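Local atomic coordinates of nucleotidyl transferase (Methanothermobacter thermautotrophicus, PDB entry 6PLJ), a protein that probably transfers a nucleotidyl group from a nucleoside triphosphate, as a MobA-like nucleotidyltransferase thought to serve pseudomurein cell-wall synthesis. Residues V75-V80 against R119-D124; S151-L156 against L174-D179; G35-R40 against I220-D225. One frame throughout, in Å; residues are numbered along the deposited sequence.

Interaction 1: V75-V80 against R119-D124; sequences VDECIV and RAAGGD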
ATOM      1  N   VAL A  75       4.838  10.747   7.999  1.00 10.88           N
ATOM      2  CA  VAL A  75       6.112  10.115   7.655  1.00 10.73           C
ATOM      3  C   VAL A  75       7.191  11.132   7.270  1.00 10.74           C
ATOM      4  O   VAL A  75       6.888  12.227   6.784  1.00 10.51           O
ATOM      5  CB  VAL A  75       5.943   9.076   6.519  1.00 10.95           C
ATOM      6  CG1 VAL A  75       5.027   7.949   6.994  1.00 11.60           C
ATOM      7  CG2 VAL A  75       5.469   9.721   5.227  1.00 11.09           C
ATOM      8  N   ASP A  76       8.449  10.759   7.478  1.00 10.70           N
ATOM      9  CA  ASP A  76       9.581  11.649   7.177  1.00 10.95           C
ATOM     10  C   ASP A  76       9.863  11.763   5.681  1.00 10.73           C
ATOM     11  O   ASP A  76      10.444  12.735   5.241  1.00 10.86           O
ATOM     12  CB  ASP A  76      10.843  11.165   7.880  1.00 11.46           C
ATOM     13  CG  ASP A  76      10.737  11.270   9.375  1.00 12.36           C
ATOM     14  OD1 ASP A  76      10.533  12.387   9.885  1.00 13.85           O
ATOM     15  OD2 ASP A  76      10.873  10.258  10.057  1.00 13.88           O
ATOM     16  N   GLU A  77       9.484  10.748   4.916  1.00 10.25           N
ATOM     17  CA  GLU A  77       9.621  10.760   3.462  1.00 10.31           C
ATOM     18  C   GLU A  77       8.686   9.726   2.887  1.00 10.26           C
ATOM     19  O   GLU A  77       8.271   8.815   3.602  1.00  9.82           O
ATOM     20  CB  GLU A  77      11.048  10.442   3.012  1.00 10.61           C
ATOM     21  CG  GLU A  77      11.461   8.997   3.301  1.00 10.51           C
ATOM     22  CD  GLU A  77      12.869   8.657   2.887  1.00 10.91           C
ATOM     23  OE1 GLU A  77      13.487   9.452   2.144  1.00 11.07           O
ATOM     24  OE2 GLU A  77      13.346   7.582   3.297  1.00 10.63           O
ATOM     25  N   CYS A  78       8.361   9.876   1.606  1.00 10.33           N
ATOM     26  CA  CYS A  78       7.541   8.911   0.895  1.00 10.82           C
ATOM     27  C   CYS A  78       8.226   8.519  -0.408  1.00 10.68           C
ATOM     28  O   CYS A  78       8.467   9.367  -1.277  1.00 10.82           O
ATOM     29  CB  CYS A  78       6.168   9.499   0.611  1.00 11.16           C
ATOM     30  SG  CYS A  78       5.048   8.308  -0.172  1.00 12.31           S
ATOM     31  N   ILE A  79       8.558   7.234  -0.501  1.00 10.61           N
ATOM     32  CA  ILE A  79       9.096   6.605  -1.691  1.00 10.78           C
ATOM     33  C   ILE A  79       7.920   6.009  -2.434  1.00 10.31           C
ATOM     34  O   ILE A  79       7.049   5.412  -1.813  1.00 10.73           O
ATOM     35  CB  ILE A  79      10.100   5.477  -1.318  1.00 11.53           C
ATOM     36  CG1 ILE A  79      11.449   6.068  -0.874  1.00 12.80           C
ATOM     37  CG2 ILE A  79      10.385   4.567  -2.510  1.00 11.92           C
ATOM     38  CD1 ILE A  79      11.420   7.024   0.273  1.00 13.96           C
ATOM     39  N   VAL A  80       7.878   6.181  -3.749  1.00  9.62           N
ATOM     40  CA  VAL A  80       6.850   5.534  -4.553  1.00  9.37           C
ATOM     41  C   VAL A  80       7.554   4.674  -5.579  1.00  9.52           C
ATOM     42  O   VAL A  80       8.435   5.161  -6.292  1.00  9.91           O
ATOM     43  CB  VAL A  80       5.936   6.533  -5.266  1.00  9.63           C
ATOM     44  CG1 VAL A  80       4.899   5.791  -6.085  1.00  9.64           C
ATOM     45  CG2 VAL A  80       5.262   7.462  -4.269  1.00  9.38           C
ATOM     46  N   ARG A 119      14.831  -0.464  -0.244  1.00 11.92           N
ATOM     47  CA  ARG A 119      16.223  -0.161  -0.621  1.00 13.08           C
ATOM     48  C   ARG A 119      16.520   1.332  -0.799  1.00 13.00           C
ATOM     49  O   ARG A 119      17.626   1.790  -0.496  1.00 13.70           O
ATOM     50  CB  ARG A 119      16.612  -0.927  -1.899  1.00 14.83           C
ATOM     51  CG  ARG A 119      16.964  -2.381  -1.676  1.00 17.66           C
ATOM     52  CD  ARG A 119      17.365  -3.068  -2.977  1.00 19.22           C
ATOM     53  NE  ARG A 119      18.426  -2.345  -3.679  0.70 20.52           N
ATOM     54  CZ  ARG A 119      18.401  -1.920  -4.947  0.70 23.38           C
ATOM     55  NH1 ARG A 119      17.359  -2.154  -5.758  0.70 23.60           N
ATOM     56  NH2 ARG A 119      19.457  -1.257  -5.429  0.70 23.37           N
ATOM     57  N   ALA A 120      15.536   2.087  -1.267  1.00 11.78           N
ATOM     58  CA  ALA A 120      15.644   3.514  -1.472  1.00 12.08           C
ATOM     59  C   ALA A 120      15.325   4.329  -0.223  1.00 11.98           C
ATOM     60  O   ALA A 120      15.514   5.532  -0.238  1.00 13.76           O
ATOM     61  CB  ALA A 120      14.714   3.949  -2.595  1.00 12.16           C
ATOM     62  N   ALA A 121      14.806   3.699   0.825  1.00 11.45           N
ATOM     63  CA  ALA A 121      14.316   4.425   2.002  1.00 11.37           C
ATOM     64  C   ALA A 121      15.431   4.645   2.996  1.00 11.57           C
ATOM     65  O   ALA A 121      16.248   3.762   3.236  1.00 11.99           O
ATOM     66  CB  ALA A 121      13.197   3.642   2.668  1.00 11.31           C
ATOM     67  N   GLY A 122      15.456   5.819   3.604  1.00 11.61           N
ATOM     68  CA  GLY A 122      16.411   6.099   4.680  1.00 12.26           C
ATOM     69  C   GLY A 122      16.032   5.618   6.071  1.00 12.83           C
ATOM     70  O   GLY A 122      16.910   5.522   6.945  1.00 14.23           O
ATOM     71  N   GLY A 123      14.753   5.329   6.304  1.00 12.72           N
ATOM     72  CA  GLY A 123      14.225   5.133   7.648  1.00 13.14           C
ATOM     73  C   GLY A 123      14.483   3.776   8.250  1.00 13.54           C
ATOM     74  O   GLY A 123      14.765   2.822   7.537  1.00 14.29           O
ATOM     75  N   ASP A 124      14.401   3.707   9.577  1.00 13.87           N
ATOM     76  CA  ASP A 124      14.507   2.435  10.300  1.00 14.45           C
ATOM     77  C   ASP A 124      13.165   1.737  10.453  1.00 13.06           C
ATOM     78  O   ASP A 124      13.123   0.539  10.796  1.00 12.37           O
ATOM     79  CB  ASP A 124      15.131   2.631  11.689  1.00 16.36           C
ATOM     80  CG  ASP A 124      14.360   3.595  12.543  1.00 19.10           C
ATOM     81  OD1 ASP A 124      14.578   4.809  12.415  1.00 23.23           O
ATOM     82  OD2 ASP A 124      13.513   3.162  13.351  1.00 23.43           O
TER
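Where strand 77-82 enters the parallel part of the central sheet, E77 and I79 lie against the turn that leaves helix 110-120 and leads to strand 125-130. The one hydrogen bond between them runs from the backbone N of G122 to E77 OE2, 2.8 Å long with an N-H...O angle of 160°. The donor approaches almost in line with the C-O bond of the carboxylate. E77 reaches it with CG lodged between its own backbone N and carbonyl carbon (chi1 68°) and the chain extended from there, which also brings OE2 to 3.5 Å from A121 CA. The same oxygen bonds to S26 OG on strand 25-31, and this second grip should help fix the carboxylate against the turn.

Two residues on, I79 carries the apolar half of the contact. Its CG1 packs 4.3 Å from A120 CB and 4.1 Å from A120 O, while CD1 lies 4.3 Å from A121 CA. The methyl of A121 rests on S26 and I126, and thereby joins the turn to strands 25-31 and 125-130.

Strand 25-31 sits between strands 77-82 and 125-130, so the turn passes close to all three. This is the helix-to-strand return of a beta-alpha-beta crossover, at the N-terminal edge of the parallel strands of a Rossmann-like alpha/beta fold.

Interaction 2: S151-L156 against L174-D179; sequences STVSIL and LAAGAD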
ATOM      1  N   SER A 151      11.222  -5.395  15.917  0.80 22.36           N
ATOM      2  CA  SER A 151      10.765  -6.781  15.867  0.80 22.48           C
ATOM      3  C   SER A 151       9.246  -6.952  15.842  0.80 22.27           C
ATOM      4  O   SER A 151       8.757  -8.060  15.994  0.80 23.43           O
ATOM      5  CB  SER A 151      11.360  -7.535  17.057  0.80 23.95           C
ATOM      6  OG  SER A 151      12.772  -7.493  16.965  0.80 25.10           O
ATOM      7  N   THR A 152       8.498  -5.865  15.693  1.00 21.04           N
ATOM      8  CA  THR A 152       7.037  -5.946  15.613  1.00 20.01           C
ATOM      9  C   THR A 152       6.561  -5.395  14.294  1.00 18.01           C
ATOM     10  O   THR A 152       6.963  -4.296  13.886  1.00 17.36           O
ATOM     11  CB  THR A 152       6.381  -5.150  16.749  1.00 21.10           C
ATOM     12  OG1 THR A 152       6.894  -5.629  17.995  1.00 24.43           O
ATOM     13  CG2 THR A 152       4.866  -5.306  16.739  1.00 21.76           C
ATOM     14  N   VAL A 153       5.707  -6.172  13.641  1.00 15.79           N
ATOM     15  CA  VAL A 153       5.044  -5.753  12.417  1.00 14.61           C
ATOM     16  C   VAL A 153       3.647  -5.334  12.816  1.00 14.10           C
ATOM     17  O   VAL A 153       2.976  -6.030  13.601  1.00 15.04           O
ATOM     18  CB  VAL A 153       5.008  -6.879  11.371  1.00 14.28           C
ATOM     19  CG1 VAL A 153       4.297  -6.420  10.102  1.00 14.18           C
ATOM     20  CG2 VAL A 153       6.424  -7.353  11.031  1.00 14.87           C
ATOM     21  N   SER A 154       3.212  -4.184  12.318  0.50 12.97           N
ATOM     22  CA  SER A 154       1.868  -3.693  12.562  0.50 12.66           C
ATOM     23  C   SER A 154       1.160  -3.668  11.227  0.50 12.41           C
ATOM     24  O   SER A 154       1.787  -3.497  10.190  0.50 11.86           O
ATOM     25  CB  SER A 154       1.912  -2.305  13.182  0.50 12.68           C
ATOM     26  OG  SER A 154       2.553  -1.407  12.303  0.50 12.94           O
ATOM     27  N   ILE A 155      -0.146  -3.870  11.247  1.00 12.30           N
ATOM     28  CA  ILE A 155      -0.891  -4.062  10.005  1.00 12.44           C
ATOM     29  C   ILE A 155      -2.339  -3.667  10.170  1.00 12.24           C
ATOM     30  O   ILE A 155      -2.878  -3.740  11.279  1.00 12.50           O
ATOM     31  CB  ILE A 155      -0.770  -5.541   9.571  1.00 12.90           C
ATOM     32  CG1 ILE A 155      -1.305  -5.758   8.154  1.00 12.90           C
ATOM     33  CG2 ILE A 155      -1.435  -6.480  10.589  1.00 13.52           C
ATOM     34  CD1 ILE A 155      -0.812  -7.050   7.564  1.00 13.13           C
ATOM     35  N   LEU A 156      -2.954  -3.231   9.070  1.00 11.39           N
ATOM     36  CA  LEU A 156      -4.388  -2.946   9.072  1.00 11.10           C
ATOM     37  C   LEU A 156      -5.139  -4.265   9.228  1.00 11.38           C
ATOM     38  O   LEU A 156      -5.017  -5.162   8.413  1.00 11.00           O
ATOM     39  CB  LEU A 156      -4.808  -2.233   7.785  1.00 10.78           C
ATOM     40  CG  LEU A 156      -6.271  -1.774   7.706  1.00 10.74           C
ATOM     41  CD1 LEU A 156      -6.560  -0.755   8.788  1.00 10.99           C
ATOM     42  CD2 LEU A 156      -6.586  -1.211   6.324  1.00 10.62           C
ATOM     43  N   LEU A 174       1.012  -1.932   6.077  1.00  9.27           N
ATOM     44  CA  LEU A 174       1.687  -2.484   7.244  1.00  9.55           C
ATOM     45  C   LEU A 174       2.879  -1.609   7.532  1.00  9.68           C
ATOM     46  O   LEU A 174       3.299  -0.809   6.683  1.00  9.64           O
ATOM     47  CB  LEU A 174       2.106  -3.953   7.018  1.00  9.53           C
ATOM     48  CG  LEU A 174       3.091  -4.245   5.883  1.00  9.93           C
ATOM     49  CD1 LEU A 174       4.537  -3.921   6.258  1.00 10.31           C
ATOM     50  CD2 LEU A 174       2.988  -5.691   5.415  1.00 10.38           C
ATOM     51  N   ALA A 175       3.428  -1.743   8.726  1.00  9.57           N
ATOM     52  CA  ALA A 175       4.680  -1.064   9.049  1.00  9.71           C
ATOM     53  C   ALA A 175       5.569  -2.044   9.780  1.00 10.03           C
ATOM     54  O   ALA A 175       5.094  -2.894  10.531  1.00 10.25           O
ATOM     55  CB  ALA A 175       4.441   0.181   9.869  1.00  9.82           C
ATOM     56  N   ALA A 176       6.869  -1.918   9.562  1.00  9.71           N
ATOM     57  CA  ALA A 176       7.819  -2.819  10.184  1.00  9.99           C
ATOM     58  C   ALA A 176       9.190  -2.189  10.184  1.00 10.33           C
ATOM     59  O   ALA A 176       9.467  -1.277   9.418  1.00 10.11           O
ATOM     60  CB  ALA A 176       7.870  -4.143   9.434  1.00 10.18           C
ATOM     61  N   GLY A 177      10.065  -2.739  11.017  1.00 10.44           N
ATOM     62  CA  GLY A 177      11.481  -2.392  10.942  1.00 10.63           C
ATOM     63  C   GLY A 177      12.059  -2.665   9.569  1.00 10.60           C
ATOM     64  O   GLY A 177      11.751  -3.676   8.937  1.00 10.40           O
ATOM     65  N   ALA A 178      12.895  -1.745   9.089  1.00 10.58           N
ATOM     66  CA  ALA A 178      13.524  -1.890   7.788  1.00 10.90           C
ATOM     67  C   ALA A 178      14.397  -3.151   7.729  1.00 10.67           C
ATOM     68  O   ALA A 178      14.351  -3.864   6.739  1.00  9.92           O
ATOM     69  CB  ALA A 178      14.341  -0.652   7.428  1.00 11.31           C
ATOM     70  N   ASP A 179      15.158  -3.459   8.789  1.00 11.27           N
ATOM     71  CA  ASP A 179      16.007  -4.655   8.748  1.00 11.72           C
ATOM     72  C   ASP A 179      15.136  -5.903   8.621  1.00 11.16           C
ATOM     73  O   ASP A 179      15.478  -6.813   7.876  1.00 11.35           O
ATOM     74  CB  ASP A 179      16.850  -4.830  10.012  1.00 12.72           C
ATOM     75  CG  ASP A 179      18.012  -3.884  10.110  1.00 14.22           C
ATOM     76  OD1 ASP A 179      18.390  -3.235   9.112  1.00 15.58           O
ATOM     77  OD2 ASP A 179      18.587  -3.827  11.232  1.00 15.33           O
TER
HETATM   78  O   HOH W   1       9.428  -5.101  12.493  1.00 18.21           O
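V153 sets CG1 anti to its backbone N (chi1 179°), which lays that methyl 3.6 Å from A175 O and directs CG2 to A176 CB, 3.9 Å away. I155 has CG1 anti as well (chi1 -169°), bringing it to 4.0 Å from L174 CB; these two side chains cross at a slant. The four residues thus form apolar pairs across antiparallel strands, and helix 192-201 covers three of them, M199 meeting V153 and L196 meeting both I155 and L174. On the reverse face, S154 and A175 pack against helix 138-147 and the residue after it, A148. In one of its two conformers S154 turns OG to I144 O, which satisfies the buried hydroxyl.

S154 and A175 are a hydrogen-bonded pair. S154 N gives to A175 O at 2.9 Å, a nearly straight bond in the carbonyl plane; A175 N returns one to S154 O at 2.8 Å, its donor tilted 30° from the plane of the S154 carbonyl. V153 CA adds a C-H...O contact to A175 O. I155 and L174 follow as a non-hydrogen-bonded pair.

Toward the other end the strands part. A water spans the gap between T152 O and G177 N, accepting from G177 N at 2.9 Å and giving a weak bond to T152 O, just where G177 takes the N-cap position of helix 178-184. Strand 174-177, antiparallel to both its neighbours, 125-130 and 152-157, is the reversed strand inserted into an otherwise mainly parallel sheet, as is characteristic of the NTP-transferase fold.

Interaction 3: G35-R40 against I220-D225; sequences GSRMMR and INHYSD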
ATOM      1  N   GLY A  35      -3.091  -4.163 -13.288  1.00 11.62           N
ATOM      2  CA  GLY A  35      -4.427  -4.347 -12.748  1.00 11.32           C
ATOM      3  C   GLY A  35      -5.329  -4.750 -13.886  1.00 11.08           C
ATOM      4  O   GLY A  35      -6.237  -4.027 -14.270  1.00 10.98           O
ATOM      5  N   SER A  36      -5.058  -5.922 -14.431  0.70 11.12           N
ATOM      6  CA  SER A  36      -5.731  -6.363 -15.644  0.70 11.18           C
ATOM      7  C   SER A  36      -7.221  -6.634 -15.413  0.70 11.52           C
ATOM      8  O   SER A  36      -8.046  -6.294 -16.271  0.70 10.92           O
ATOM      9  CB  SER A  36      -5.021  -7.583 -16.229  0.70 11.28           C
ATOM     10  OG  SER A  36      -4.932  -8.640 -15.302  0.70 11.59           O
ATOM     11  N   ARG A  37      -7.556  -7.208 -14.257  1.00 11.69           N
ATOM     12  CA  ARG A  37      -8.949  -7.531 -13.923  1.00 12.72           C
ATOM     13  C   ARG A  37      -9.818  -6.288 -13.925  1.00 11.76           C
ATOM     14  O   ARG A  37     -10.921  -6.283 -14.501  1.00 11.43           O
ATOM     15  CB  ARG A  37      -9.020  -8.259 -12.575  1.00 13.91           C
ATOM     16  CG  ARG A  37     -10.398  -8.766 -12.184  1.00 16.06           C
ATOM     17  CD  ARG A  37     -10.949  -9.733 -13.187  1.00 17.22           C
ATOM     18  NE  ARG A  37     -11.836  -9.104 -14.157  1.00 19.05           N
ATOM     19  CZ  ARG A  37     -12.392  -9.724 -15.189  1.00 19.98           C
ATOM     20  NH1 ARG A  37     -12.123 -11.012 -15.447  1.00 21.87           N
ATOM     21  NH2 ARG A  37     -13.203  -9.046 -15.984  1.00 19.72           N
ATOM     22  N   MET A  38      -9.315  -5.208 -13.346  1.00 11.44           N
ATOM     23  CA  MET A  38     -10.112  -4.004 -13.265  1.00 11.84           C
ATOM     24  C   MET A  38     -10.309  -3.377 -14.641  1.00 11.63           C
ATOM     25  O   MET A  38     -11.385  -2.870 -14.929  1.00 11.46           O
ATOM     26  CB  MET A  38      -9.517  -2.995 -12.292  1.00 12.74           C
ATOM     27  CG  MET A  38     -10.552  -1.972 -11.847  1.00 13.44           C
ATOM     28  SD  MET A  38      -9.962  -0.290 -11.842  1.00 15.53           S
ATOM     29  CE  MET A  38      -9.495  -0.082 -13.564  1.00 14.38           C
ATOM     30  N   MET A  39      -9.276  -3.411 -15.491  1.00 11.31           N
ATOM     31  CA  MET A  39      -9.375  -2.881 -16.843  1.00 11.57           C
ATOM     32  C   MET A  39     -10.354  -3.689 -17.681  1.00 11.31           C
ATOM     33  O   MET A  39     -11.146  -3.105 -18.415  1.00 11.00           O
ATOM     34  CB  MET A  39      -8.005  -2.827 -17.508  1.00 12.80           C
ATOM     35  CG  MET A  39      -7.114  -1.823 -16.803  1.00 13.49           C
ATOM     36  SD  MET A  39      -5.511  -1.672 -17.586  1.00 16.36           S
ATOM     37  CE  MET A  39      -5.902  -0.636 -18.960  1.00 15.80           C
ATOM     38  N   ARG A  40     -10.311  -5.010 -17.537  1.00 11.16           N
ATOM     39  CA  ARG A  40     -11.266  -5.889 -18.228  1.00 11.61           C
ATOM     40  C   ARG A  40     -12.682  -5.614 -17.748  1.00 12.09           C
ATOM     41  O   ARG A  40     -13.624  -5.601 -18.559  1.00 12.16           O
ATOM     42  CB  ARG A  40     -10.927  -7.353 -18.005  1.00 11.69           C
ATOM     43  CG  ARG A  40      -9.635  -7.797 -18.685  1.00 12.28           C
ATOM     44  CD  ARG A  40      -9.333  -9.228 -18.319  1.00 12.94           C
ATOM     45  NE  ARG A  40     -10.236 -10.166 -18.980  1.00 13.50           N
ATOM     46  CZ  ARG A  40     -10.100 -10.591 -20.245  1.00 14.26           C
ATOM     47  NH1 ARG A  40      -9.090 -10.180 -21.015  1.00 14.31           N
ATOM     48  NH2 ARG A  40     -10.978 -11.449 -20.755  1.00 15.14           N
ATOM     49  N   ILE A 220      -8.288  -1.850  -4.956  1.00 12.12           N
ATOM     50  CA  ILE A 220      -8.993  -1.851  -6.236  1.00 12.02           C
ATOM     51  C   ILE A 220      -8.522  -3.042  -7.053  1.00 13.17           C
ATOM     52  O   ILE A 220      -7.473  -2.986  -7.706  1.00 14.26           O
ATOM     53  CB  ILE A 220      -8.821  -0.537  -6.993  1.00 11.95           C
ATOM     54  CG1 ILE A 220      -9.392   0.602  -6.154  1.00 11.76           C
ATOM     55  CG2 ILE A 220      -9.535  -0.621  -8.351  1.00 12.16           C
ATOM     56  CD1 ILE A 220      -9.021   1.980  -6.655  1.00 12.42           C
ATOM     57  N   ASN A 221      -9.271  -4.128  -6.962  1.00 13.76           N
ATOM     58  CA  ASN A 221      -9.009  -5.314  -7.750  1.00 15.39           C
ATOM     59  C   ASN A 221     -10.014  -5.369  -8.883  1.00 15.22           C
ATOM     60  O   ASN A 221      -9.657  -5.588 -10.044  1.00 15.87           O
ATOM     61  CB  ASN A 221      -9.106  -6.557  -6.881  1.00 17.08           C
ATOM     62  CG  ASN A 221      -8.862  -7.824  -7.665  1.00 19.65           C
ATOM     63  OD1 ASN A 221      -7.925  -7.898  -8.462  1.00 22.51           O
ATOM     64  ND2 ASN A 221      -9.714  -8.825  -7.460  1.00 21.67           N
ATOM     65  N   HIS A 222     -11.284  -5.192  -8.535  1.00 14.20           N
ATOM     66  CA  HIS A 222     -12.368  -5.074  -9.514  1.00 14.63           C
ATOM     67  C   HIS A 222     -12.808  -3.631  -9.659  1.00 13.08           C
ATOM     68  O   HIS A 222     -12.607  -2.818  -8.760  1.00 12.18           O
ATOM     69  CB  HIS A 222     -13.566  -5.938  -9.087  1.00 16.08           C
ATOM     70  CG  HIS A 222     -13.338  -7.401  -9.261  1.00 19.11           C
ATOM     71  ND1 HIS A 222     -13.476  -8.033 -10.478  1.00 21.73           N
ATOM     72  CD2 HIS A 222     -12.945  -8.353  -8.384  1.00 21.60           C
ATOM     73  CE1 HIS A 222     -13.201  -9.317 -10.336  1.00 22.77           C
ATOM     74  NE2 HIS A 222     -12.871  -9.536  -9.077  1.00 22.69           N
ATOM     75  N   TYR A 223     -13.439  -3.301 -10.783  1.00 11.91           N
ATOM     76  CA  TYR A 223     -13.961  -1.965 -10.981  1.00 11.93           C
ATOM     77  C   TYR A 223     -14.986  -1.615  -9.898  1.00 11.32           C
ATOM     78  O   TYR A 223     -15.055  -0.466  -9.451  1.00 11.09           O
ATOM     79  CB  TYR A 223     -14.534  -1.805 -12.398  1.00 12.35           C
ATOM     80  CG  TYR A 223     -14.919  -0.402 -12.763  1.00 12.69           C
ATOM     81  CD1 TYR A 223     -13.975   0.626 -12.803  1.00 13.15           C
ATOM     82  CD2 TYR A 223     -16.237  -0.094 -13.083  1.00 13.31           C
ATOM     83  CE1 TYR A 223     -14.340   1.919 -13.137  1.00 14.11           C
ATOM     84  CE2 TYR A 223     -16.600   1.189 -13.427  1.00 14.16           C
ATOM     85  CZ  TYR A 223     -15.661   2.185 -13.450  1.00 14.72           C
ATOM     86  OH  TYR A 223     -16.076   3.444 -13.791  1.00 18.13           O
ATOM     87  N   SER A 224     -15.755  -2.609  -9.463  1.00 11.45           N
ATOM     88  CA  SER A 224     -16.718  -2.420  -8.363  1.00 11.85           C
ATOM     89  C   SER A 224     -16.046  -1.909  -7.083  1.00 11.53           C
ATOM     90  O   SER A 224     -16.657  -1.170  -6.329  1.00 10.80           O
ATOM     91  CB  SER A 224     -17.503  -3.700  -8.104  1.00 12.47           C
ATOM     92  OG  SER A 224     -16.664  -4.782  -7.774  1.00 14.31           O
ATOM     93  N   ASP A 225     -14.796  -2.306  -6.847  1.00 10.82           N
ATOM     94  CA  ASP A 225     -14.044  -1.816  -5.679  1.00 10.71           C
ATOM     95  C   ASP A 225     -13.778  -0.329  -5.796  1.00 10.43           C
ATOM     96  O   ASP A 225     -13.885   0.416  -4.826  1.00  9.67           O
ATOM     97  CB  ASP A 225     -12.700  -2.535  -5.553  1.00 11.06           C
ATOM     98  CG  ASP A 225     -12.837  -4.031  -5.320  1.00 12.09           C
ATOM     99  OD1 ASP A 225     -13.740  -4.449  -4.556  1.00 13.80           O
ATOM    100  OD2 ASP A 225     -11.992  -4.794  -5.850  1.00 12.24           O
TER
HETATM  101  O   HOH W   2      -7.183  -5.496 -11.217  1.00 14.34           O
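R37 and M38, in the first turn of the helix that follows G35 at its N-cap position, carry the whole contact with I220-Y223. R37 comes first. Its CG stands anti to the backbone N (chi1 -174°), and bends at the next two torsions fold the chain beside the H222 ring; CG approaches H222 CE1 to 3.4 Å. Guanidinium and imidazole planes are turned only 24° apart, and the two side chains cross rather than stack. D41, a turn further along the same helix, ties them together: it forms a salt bridge with R37 NH2 and accepts from both H222 ND1 and Y223 N.

M38 then fills the gap between the segments. Its CG lies 3.4 Å from Y223 N and 4.0 Å from Y223 CB, while SD touches I220 CG2 at 3.5 Å and sits near the plane of the Y223 ring, at its edge. K52 and L55 also border this methionine. A water accepts from M38 N at 3.0 Å and gives to N221 O at 2.7 Å, a link in place of a direct bond.

Across the contact, H222 is the N-cap residue of helix 223-236. D225 OD2 accepts from H222 N (2.8 Å, 172°) and from N221 N. The first of these is the N3-to-N-cap half of a capping box, without the return bond; the second ties in the residue before it. The sequence before and into helix 36-44 has the G-x-G-x-R pattern of the nucleotidyltransferase signature loop, which in relatives of this family binds the nucleotide; here the start of its helix rests on the start of the C-terminal one.

How the interactions relate
Interactions 1 and 2 follow each other along the chain and belong to the same central sheet, their centres about 14 Å apart. They touch directly: D124 O probably accepts a hydrogen bond from A178 N at 2.9 Å, and G123 O packs on A178 CB, so the turn before strand 125-130 meets the start of helix 178-184. Interaction 3 lies on the other side of the chain's centre, about 28 Å from each of the others by centres; its nearest atoms are about 14 Å from interaction 1 and about 11 Å from interaction 2. Spanning both in sequence, it joins the probable nucleotide-binding signature region to the C-terminal helix, with the Y223 side chain about 6 Å from a bound sodium ion.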